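Scytovirin (Scytonema varium, PDB 2QSK) is an antiviral lectin with strong activity against T-tropic strains of HIV-1 that inhibits fusion and infection by the virus. Local coordinates at residues G3-W8 with G51-W56. Sequence-based numbering, arbitrary orientation.
Sequences GPTYCW and GPTYCW
Cys7 and Cys55 tie the two loops together covalently: Cys7 SG and Cys55 SG are 2.0 Å apart and the C-S-S-C torsion is -79°, a relaxed disulfide. In both cysteines SG stands opposite the carbonyl carbon, on the side of the residue's own N (chi1 -73° and -56°), and with both CB atoms pointing at the opposite loop the bridge spans a CA-CA gap of 5.7 Å. Two residues earlier in each loop the backbones come closer, Thr5 CA to Thr53 CA being 4.4 Å. Here Thr5 packs against Pro52: its CA-H makes a bent contact with Pro52 O, CA lying 3.3 Å from that oxygen, and its methyl CG2 lies 3.7 Å from Pro52 CB, the Thr5 side chain running alongside the Pro52 ring in the same direction. Thr53 sets its CB 3.6 Å from Pro4 O, while the CG2 methyls of Thr5 and Thr53 meet at 3.9 Å. The first four residues of each GPTYCW copy form a type I beta turn, closed by Tyr6 N to Gly3 O and by Tyr54 N to Gly51 O; scytovirin carries this sequence twice, so the disulfide joins equivalent points of an internal repeat. No hydrogen bond passes directly between the copies. The carbonyls at the seam bond to other loops instead, Pro4 O to Arg43 NE and Pro52 O to His92 ND1, and Arg43 also touches both cysteines. The looser, solvent side is at Pro4, whose ring lies exposed and whose CB comes no nearer than 4.0 Å to Thr53 CG2. Tyr6 and Tyr54 turn away from the seam, CG anti to the backbone N in each, and their buried rings end in matching hydroxyl bonds to Lys24 O and Lys72 O. Trp8 and Trp56 also turn away, into exposed positions.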
loop_
_atom_site.group_PDB
_atom_site.type_symbol
_atom_site.label_atom_id
_atom_site.label_comp_id
_atom_site.label_asym_id
_atom_site.label_seq_id
_atom_site.Cartn_x
_atom_site.Cartn_y
_atom_site.Cartn_z
ATOM N N GLY A 3 -10.731 -1.267 -3.844
ATOM C CA GLY A 3 -10.709 0.077 -4.357
ATOM C C GLY A 3 -9.375 0.724 -4.062
ATOM O O GLY A 3 -8.465 0.083 -3.497
ATOM N N PRO A 4 -9.212 1.991 -4.449
ATOM C CA PRO A 4 -7.886 2.631 -4.423
ATOM C C PRO A 4 -7.276 2.827 -3.043
ATOM O O PRO A 4 -6.064 3.062 -2.957
ATOM C CB PRO A 4 -8.138 3.971 -5.110
ATOM C CG PRO A 4 -9.609 4.225 -4.924
ATOM C CD PRO A 4 -10.249 2.869 -5.022
ATOM N N THR A 5 -8.072 2.759 -1.977
ATOM C CA THR A 5 -7.522 2.876 -0.625
ATOM C C THR A 5 -7.023 1.547 -0.069
ATOM O O THR A 5 -6.504 1.520 1.053
ATOM C CB THR A 5 -8.526 3.482 0.390
ATOM O OG1 THR A 5 -9.545 2.534 0.701
ATOM C CG2 THR A 5 -9.120 4.799 -0.111
ATOM N N TYR A 6 -7.168 0.452 -0.821
ATOM C CA TYR A 6 -6.577 -0.828 -0.441
ATOM C C TYR A 6 -5.133 -0.861 -0.946
ATOM O O TYR A 6 -4.889 -0.630 -2.132
ATOM C CB TYR A 6 -7.358 -1.983 -1.057
ATOM C CG TYR A 6 -6.794 -3.329 -0.644
ATOM C CD1 TYR A 6 -6.912 -3.775 0.671
ATOM C CD2 TYR A 6 -6.114 -4.134 -1.557
ATOM C CE1 TYR A 6 -6.377 -4.977 1.070
ATOM C CE2 TYR A 6 -5.609 -5.358 -1.168
ATOM C CZ TYR A 6 -5.723 -5.769 0.140
ATOM O OH TYR A 6 -5.208 -6.979 0.577
ATOM N N CYS A 7 -4.175 -1.137 -0.050
ATOM C CA CYS A 7 -2.758 -1.133 -0.418
ATOM C C CYS A 7 -2.161 -2.517 -0.259
ATOM O O CYS A 7 -2.252 -3.119 0.812
ATOM C CB CYS A 7 -1.960 -0.135 0.402
ATOM S SG CYS A 7 -2.230 1.595 -0.011
ATOM N N TRP A 8 -1.525 -3.012 -1.310
ATOM C CA TRP A 8 -0.899 -4.330 -1.301
ATOM C C TRP A 8 0.296 -4.312 -2.245
ATOM O O TRP A 8 0.197 -3.806 -3.361
ATOM C CB TRP A 8 -1.917 -5.395 -1.731
ATOM C CG TRP A 8 -1.367 -6.777 -1.663
ATOM C CD1 TRP A 8 -0.802 -7.483 -2.686
ATOM C CD2 TRP A 8 -1.298 -7.624 -0.512
ATOM N NE1 TRP A 8 -0.398 -8.706 -2.255
ATOM C CE2 TRP A 8 -0.679 -8.824 -0.924
ATOM C CE3 TRP A 8 -1.681 -7.487 0.827
ATOM C CZ2 TRP A 8 -0.444 -9.885 -0.048
ATOM C CZ3 TRP A 8 -1.448 -8.546 1.694
ATOM C CH2 TRP A 8 -0.830 -9.728 1.251
ATOM N N GLY A 51 -2.735 10.605 2.113
ATOM C CA GLY A 51 -4.107 10.276 2.424
ATOM C C GLY A 51 -4.319 8.784 2.219
ATOM O O GLY A 51 -3.350 8.025 2.064
ATOM N N PRO A 52 -5.580 8.347 2.275
ATOM C CA PRO A 52 -5.881 6.927 2.254
ATOM C C PRO A 52 -5.469 6.136 1.013
ATOM O O PRO A 52 -5.479 4.903 1.083
ATOM C CB PRO A 52 -7.394 6.885 2.481
ATOM C CG PRO A 52 -7.725 8.196 3.157
ATOM C CD PRO A 52 -6.787 9.162 2.515
ATOM N N THR A 53 -5.120 6.805 -0.093
ATOM C CA THR A 53 -4.626 6.082 -1.267
ATOM C C THR A 53 -3.115 6.065 -1.377
ATOM O O THR A 53 -2.607 5.493 -2.345
ATOM C CB THR A 53 -5.247 6.581 -2.599
ATOM O OG1 THR A 53 -4.674 7.834 -2.975
ATOM C CG2 THR A 53 -6.761 6.674 -2.510
ATOM N N TYR A 54 -2.393 6.636 -0.395
ATOM C CA TYR A 54 -0.950 6.652 -0.399
ATOM C C TYR A 54 -0.433 5.351 0.225
ATOM O O TYR A 54 -0.735 5.056 1.381
ATOM C CB TYR A 54 -0.434 7.834 0.407
ATOM C CG TYR A 54 1.062 8.006 0.347
ATOM C CD1 TYR A 54 1.669 8.485 -0.796
ATOM C CD2 TYR A 54 1.886 7.700 1.446
ATOM C CE1 TYR A 54 3.043 8.669 -0.863
ATOM C CE2 TYR A 54 3.255 7.889 1.395
ATOM C CZ TYR A 54 3.832 8.362 0.227
ATOM O OH TYR A 54 5.185 8.541 0.119
ATOM N N CYS A 55 0.327 4.574 -0.550
ATOM C CA CYS A 55 0.845 3.275 -0.088
ATOM C C CYS A 55 2.338 3.379 0.201
ATOM O O CYS A 55 3.120 3.744 -0.673
ATOM C CB CYS A 55 0.619 2.196 -1.117
ATOM S SG CYS A 55 -1.075 1.958 -1.659
ATOM N N TRP A 56 2.730 3.041 1.427
ATOM C CA TRP A 56 4.145 3.090 1.803
ATOM C C TRP A 56 4.429 2.017 2.844
ATOM O O TRP A 56 3.708 1.918 3.832
ATOM C CB TRP A 56 4.499 4.468 2.366
ATOM C CG TRP A 56 5.946 4.617 2.622
ATOM C CD1 TRP A 56 6.589 4.390 3.795
ATOM C CD2 TRP A 56 6.942 5.009 1.687
ATOM N NE1 TRP A 56 7.929 4.622 3.662
ATOM C CE2 TRP A 56 8.176 5.005 2.376
ATOM C CE3 TRP A 56 6.922 5.369 0.336
ATOM C CZ2 TRP A 56 9.374 5.340 1.764
ATOM C CZ3 TRP A 56 8.117 5.711 -0.265
ATOM C CH2 TRP A 56 9.323 5.695 0.447
#